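Local structure of VIN1 (Oscarella pearsei, 6BFI) at residues I49-T52 / N53-V57; Q758-D761 / R762-T765; I240-E243 / E244-V248. The protein binds actin filaments and may play a part in cell-cell adhesion, as a sponge homologue of vinculin. One frame throughout, in Å; residues are numbered along the deposited sequence.

Contact 1: residues I49-T52 / N53-V57; sequences IAVT and NLVQV
I49 and N53, one helical turn apart, come together through their first torsions: CG2 of I49 stands anti to the backbone N, while CG of N53 is swung back beside its own N (chi1 -68°), laying the amide along the branch of I49. The two side chains run alongside each other and point the same way, with I49 CG2 3.3 Å from N53 ND2. This is a methyl against an amide nitrogen, a van der Waals contact. ND2 also comes within 3.0 Å of the I49 carbonyl O, but at an angle too poor for a hydrogen bond; that oxygen instead receives the backbone N of N53 at 2.9 Å.

The side of the helix that faces its neighbours is apolar. V51 and V55 meet through V51 CG1 and V55 CG2 at 4.3 Å, and V55 CG2 also presses to 3.2 Å of the V51 carbonyl O, the same oxygen that accepts the V55 N-H. Both valines are buried, against V81 of helix 68-97. A50 and L54, also a turn apart, rest on M119 of helix 102-145. On the exposed side, T52 turns its hydroxyl back along the helix, where OG1 bonds to the carbonyl O of G48, while its own carbonyl O takes a weak bond from Q56 N.

The example illustrates how i, i+4 spacing sorts one helix into two sides: an exposed side carrying T52, N53 and Q56 with I49 beside them, and a packed side of A50, V51, L54 and V55 pressed on neighbouring helices, as expected in the helical bundles of the vinculin family.

Contact 2: residues Q758-D761 / R762-T765; sequences QLLD and RIPT
Between L760 and I763 the backbone makes a type I beta turn, closed by a weak hydrogen bond from I763 N to L760 O (3.4 Å). The turn links two consecutive helices of an all-helical protein: the chain arrives along helix 750-760 and leaves along helix 763-778.

The side chain of R762 doubles back over the helix just completed. Its CG lies between the backbone N and the carbonyl carbon (chi1 60°), and from there the chain runs extended to NE, alongside L759 and pointing the same way. L759 CA lies over one face of the guanidinium, and L759 CD2 comes to 3.3 Å from R762 NH2 and 3.5 Å from R762 NH1. NH1 also approaches the carbonyl O of Q758 obliquely. With R762 replaced by an alanine, L759 CD2 would probably lose the guanidinium lying against it, and the Q758 carbonyl the positive charge nearby. T806 of helix 786-817 also touches R762.

On the buried side, L760 and I763 lie side by side, with L760 CD2 3.8 Å from I763 CD1. Helix 718-745 receives them, A740 against L760, A733 and L737 against I763. P764 follows at once, in the first turn of the new helix; lacking an N-H, it instead sets its CD 3.7 Å from the L760 carbonyl O. One residue later the hydroxyl of T765 reaches back: OG1 donates to R762 O at 3.0 Å, from above the carbonyl plane, 43° out of it.

Contact 3: residues I240-E243 / E244-V248; sequences IAIE and EIIRV
E244 OE2, on the residue whose backbone N binds I240 O one turn back, is gripped by two nitrogens of R247. NH2 gives the strong bond, 2.7 Å to OE2 at 165°, and anchors the salt bridge; NE adds a weak one to OE2 at 3.2 Å and another weak one to OE1 at 3.4 Å. OE2 is met on its syn side, with NH2 31° out of the carboxylate plane; on the arginine's side, OE2 lies in the guanidinium plane and the carboxylate carbon at its edge. Both chains leave the helix with CG anti to the backbone N, then bend, E244 at chi2 and R247 at chi3 (68°), which turns their charged ends to face each other although the residues are three positions apart. M190 of helix 185-215 touches both.

I242, I245 and I246 are buried, with A241. I246 CD1 comes to 4.2 Å from I242 CG2, and I246 CG1 lies 3.2 Å from the I242 carbonyl O, which also accepts the I246 N-H. I246 packs on C138 and R139 of helix 102-145, whereas I245 leans on E194 of helix 185-215.

E243 has its own partners: its OE2 forms a salt bridge with R139 and a hydrogen bond with Q142. The two adjacent acids thus probably stay ionised, each compensated by a separate arginine, one within the helix and one tying it to its neighbour.

In the fold
Along the chain the order is contact 1, contact 3, contact 2, and none touches another. Between centres, contact 1 lies about 32 Å from contact 2 and about 35 Å from contact 3. The centres of contacts 2 and 3 are about 25 Å apart. Contacts 1 and 3 nevertheless share a neighbour: helix 102-145 packs against helix 41-59 around M119 to L123 and against helix 224-249 around C138 to L145, so one long helix spans both places. Contact 2 belongs to a later set, resting on helices 718-745 and 786-817. Together they illustrate how an all-helical vinculin homologue repeats one scheme, apolar residues facing neighbouring helices, within helices and at their junctions.

Contact 1: residues I49-T52 / N53-V57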
# COMPACT_ATOMS: atom_id res chain seq x y z
N ILE A 49 -31.29 -29.04 7.20
CA ILE A 49 -30.39 -29.87 8.00
C ILE A 49 -29.15 -29.08 8.38
O ILE A 49 -28.65 -29.19 9.51
CB ILE A 49 -30.05 -31.17 7.25
CG1 ILE A 49 -31.17 -32.20 7.45
CG2 ILE A 49 -28.72 -31.74 7.71
CD1 ILE A 49 -30.85 -33.58 6.91
N ALA A 50 -28.63 -28.26 7.46
CA ALA A 50 -27.52 -27.38 7.82
C ALA A 50 -27.92 -26.43 8.94
O ALA A 50 -27.16 -26.22 9.90
CB ALA A 50 -27.05 -26.60 6.60
N VAL A 51 -29.12 -25.85 8.85
CA VAL A 51 -29.62 -24.97 9.90
C VAL A 51 -29.74 -25.74 11.21
O VAL A 51 -29.33 -25.25 12.28
CB VAL A 51 -30.97 -24.35 9.49
CG1 VAL A 51 -31.61 -23.65 10.68
CG2 VAL A 51 -30.77 -23.38 8.33
N THR A 52 -30.30 -26.95 11.16
CA THR A 52 -30.50 -27.73 12.37
C THR A 52 -29.18 -28.08 13.05
O THR A 52 -29.07 -28.02 14.28
CB THR A 52 -31.29 -29.01 12.05
OG1 THR A 52 -32.55 -28.66 11.47
CG2 THR A 52 -31.53 -29.84 13.30
N ASN A 53 -28.16 -28.42 12.26
CA ASN A 53 -26.89 -28.82 12.85
C ASN A 53 -26.13 -27.61 13.38
O ASN A 53 -25.44 -27.70 14.41
CB ASN A 53 -26.05 -29.59 11.83
CG ASN A 53 -26.66 -30.94 11.50
OD1 ASN A 53 -27.19 -31.62 12.37
ND2 ASN A 53 -26.59 -31.32 10.23
N LEU A 54 -26.23 -26.46 12.70
CA LEU A 54 -25.64 -25.24 13.25
C LEU A 54 -26.31 -24.86 14.56
O LEU A 54 -25.64 -24.45 15.52
CB LEU A 54 -25.73 -24.11 12.23
CG LEU A 54 -24.85 -22.88 12.51
CD1 LEU A 54 -23.39 -23.28 12.66
CD2 LEU A 54 -25.01 -21.85 11.41
N VAL A 55 -27.64 -25.00 14.62
CA VAL A 55 -28.37 -24.78 15.87
C VAL A 55 -27.94 -25.79 16.93
O VAL A 55 -27.97 -25.50 18.13
CB VAL A 55 -29.89 -24.83 15.61
CG1 VAL A 55 -30.68 -24.93 16.91
CG2 VAL A 55 -30.33 -23.60 14.83
N GLN A 56 -27.52 -26.98 16.51
CA GLN A 56 -27.06 -27.99 17.46
C GLN A 56 -25.71 -27.60 18.06
O GLN A 56 -25.55 -27.57 19.29
CB GLN A 56 -26.97 -29.35 16.78
CG GLN A 56 -27.25 -30.54 17.69
CD GLN A 56 -28.72 -30.70 18.02
OE1 GLN A 56 -29.58 -30.03 17.45
NE2 GLN A 56 -29.02 -31.61 18.95
N VAL A 57 -24.73 -27.30 17.21
CA VAL A 57 -23.39 -27.01 17.71
C VAL A 57 -23.38 -25.67 18.45
O VAL A 57 -22.54 -25.44 19.33
CB VAL A 57 -22.36 -27.04 16.57
CG1 VAL A 57 -22.47 -28.34 15.80
CG2 VAL A 57 -22.52 -25.84 15.66

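Contact 2: residues Q758-D761 / R762-T765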
# COMPACT_ATOMS: atom_id res chain seq x y z
N GLN A 758 -0.86 -7.54 -5.26
CA GLN A 758 -1.62 -6.92 -4.18
C GLN A 758 -3.07 -6.72 -4.58
O GLN A 758 -3.98 -6.86 -3.75
CB GLN A 758 -0.99 -5.59 -3.78
CG GLN A 758 0.33 -5.71 -3.04
CD GLN A 758 0.89 -4.36 -2.65
OE1 GLN A 758 0.33 -3.31 -2.98
NE2 GLN A 758 2.01 -4.36 -1.93
N LEU A 759 -3.32 -6.38 -5.84
CA LEU A 759 -4.68 -6.20 -6.32
C LEU A 759 -5.36 -7.54 -6.58
O LEU A 759 -6.56 -7.69 -6.30
CB LEU A 759 -4.69 -5.34 -7.58
CG LEU A 759 -4.05 -3.95 -7.44
CD1 LEU A 759 -3.96 -3.27 -8.80
CD2 LEU A 759 -4.84 -3.10 -6.46
N LEU A 760 -4.63 -8.52 -7.11
CA LEU A 760 -5.23 -9.81 -7.39
C LEU A 760 -5.60 -10.59 -6.13
O LEU A 760 -6.50 -11.44 -6.19
CB LEU A 760 -4.29 -10.67 -8.24
CG LEU A 760 -4.11 -10.32 -9.72
CD1 LEU A 760 -3.56 -11.52 -10.47
CD2 LEU A 760 -5.42 -9.85 -10.34
N ASP A 761 -4.94 -10.32 -5.00
CA ASP A 761 -5.12 -11.18 -3.83
C ASP A 761 -6.47 -10.98 -3.14
O ASP A 761 -6.91 -11.87 -2.41
CB ASP A 761 -3.99 -10.95 -2.82
CG ASP A 761 -2.71 -11.67 -3.22
OD1 ASP A 761 -2.81 -12.73 -3.88
OD2 ASP A 761 -1.62 -11.18 -2.87
N ARG A 762 -7.14 -9.85 -3.35
CA ARG A 762 -8.42 -9.60 -2.70
C ARG A 762 -9.62 -9.85 -3.61
O ARG A 762 -10.76 -9.74 -3.14
CB ARG A 762 -8.47 -8.17 -2.14
CG ARG A 762 -8.30 -7.06 -3.15
CD ARG A 762 -8.29 -5.70 -2.45
NE ARG A 762 -8.40 -4.57 -3.37
CZ ARG A 762 -7.37 -3.83 -3.77
NH1 ARG A 762 -6.14 -4.09 -3.34
NH2 ARG A 762 -7.57 -2.82 -4.61
N ILE A 763 -9.40 -10.20 -4.88
CA ILE A 763 -10.52 -10.44 -5.79
C ILE A 763 -11.39 -11.61 -5.37
O ILE A 763 -12.62 -11.47 -5.37
CB ILE A 763 -10.00 -10.58 -7.23
CG1 ILE A 763 -9.41 -9.26 -7.73
CG2 ILE A 763 -11.11 -11.04 -8.16
CD1 ILE A 763 -8.98 -9.28 -9.17
N PRO A 764 -10.84 -12.79 -5.00
CA PRO A 764 -11.73 -13.93 -4.71
C PRO A 764 -12.73 -13.66 -3.59
O PRO A 764 -13.91 -14.01 -3.73
CB PRO A 764 -10.75 -15.05 -4.34
CG PRO A 764 -9.50 -14.35 -3.95
CD PRO A 764 -9.43 -13.17 -4.84
N THR A 765 -12.30 -13.04 -2.49
CA THR A 765 -13.23 -12.72 -1.42
C THR A 765 -14.27 -11.71 -1.88
O THR A 765 -15.44 -11.78 -1.47
CB THR A 765 -12.48 -12.19 -0.20
OG1 THR A 765 -11.51 -11.22 -0.61
CG2 THR A 765 -11.78 -13.33 0.53

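Contact 3: residues I240-E243 / E244-V248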
# COMPACT_ATOMS: atom_id res chain seq x y z
N ILE A 240 -0.72 2.86 22.48
CA ILE A 240 -1.34 3.13 21.19
C ILE A 240 -1.43 1.85 20.36
O ILE A 240 -2.47 1.57 19.75
CB ILE A 240 -0.56 4.24 20.46
CG1 ILE A 240 -0.86 5.60 21.09
CG2 ILE A 240 -0.87 4.24 18.97
CD1 ILE A 240 0.02 6.72 20.61
N ALA A 241 -0.35 1.06 20.33
CA ALA A 241 -0.39 -0.20 19.60
C ALA A 241 -1.51 -1.10 20.11
O ALA A 241 -2.24 -1.71 19.32
CB ALA A 241 0.96 -0.91 19.70
N ILE A 242 -1.67 -1.19 21.43
CA ILE A 242 -2.72 -2.04 21.98
C ILE A 242 -4.10 -1.47 21.66
O ILE A 242 -5.05 -2.22 21.41
CB ILE A 242 -2.52 -2.24 23.49
CG1 ILE A 242 -1.22 -3.00 23.75
CG2 ILE A 242 -3.70 -2.98 24.11
CD1 ILE A 242 -0.95 -3.27 25.23
N GLU A 243 -4.23 -0.14 21.66
CA GLU A 243 -5.47 0.49 21.23
C GLU A 243 -5.83 0.06 19.81
O GLU A 243 -6.98 -0.29 19.52
CB GLU A 243 -5.36 2.01 21.31
CG GLU A 243 -5.65 2.60 22.67
CD GLU A 243 -7.11 2.50 23.05
OE1 GLU A 243 -7.97 2.90 22.24
OE2 GLU A 243 -7.40 2.03 24.17
N GLU A 244 -4.84 0.09 18.90
CA GLU A 244 -5.11 -0.28 17.52
C GLU A 244 -5.46 -1.76 17.40
O GLU A 244 -6.34 -2.13 16.62
CB GLU A 244 -3.92 0.07 16.63
CG GLU A 244 -4.17 -0.08 15.14
CD GLU A 244 -5.14 0.95 14.59
OE1 GLU A 244 -5.49 1.90 15.32
OE2 GLU A 244 -5.55 0.81 13.42
N ILE A 245 -4.78 -2.61 18.17
CA ILE A 245 -5.15 -4.03 18.20
C ILE A 245 -6.60 -4.18 18.61
O ILE A 245 -7.35 -4.96 18.01
CB ILE A 245 -4.21 -4.81 19.14
CG1 ILE A 245 -2.90 -5.15 18.43
CG2 ILE A 245 -4.88 -6.09 19.63
CD1 ILE A 245 -1.91 -5.88 19.31
N ILE A 246 -7.03 -3.43 19.63
CA ILE A 246 -8.42 -3.52 20.08
C ILE A 246 -9.37 -3.05 18.99
O ILE A 246 -10.44 -3.62 18.79
CB ILE A 246 -8.60 -2.72 21.39
CG1 ILE A 246 -7.80 -3.37 22.52
CG2 ILE A 246 -10.08 -2.64 21.77
CD1 ILE A 246 -7.82 -2.58 23.81
N ARG A 247 -8.98 -2.00 18.26
CA ARG A 247 -9.86 -1.47 17.21
C ARG A 247 -10.00 -2.45 16.06
O ARG A 247 -11.12 -2.70 15.58
CB ARG A 247 -9.32 -0.13 16.71
CG ARG A 247 -10.30 0.61 15.81
CD ARG A 247 -9.66 1.82 15.16
NE ARG A 247 -8.63 1.43 14.19
CZ ARG A 247 -8.88 1.15 12.91
NH1 ARG A 247 -10.12 1.22 12.44
NH2 ARG A 247 -7.89 0.80 12.10
N VAL A 248 -8.89 -3.02 15.60
CA VAL A 248 -8.93 -3.96 14.49
C VAL A 248 -9.63 -5.26 14.90
O VAL A 248 -10.32 -5.88 14.09
CB VAL A 248 -7.51 -4.22 13.96
CG1 VAL A 248 -7.54 -5.20 12.79
CG2 VAL A 248 -6.86 -2.92 13.54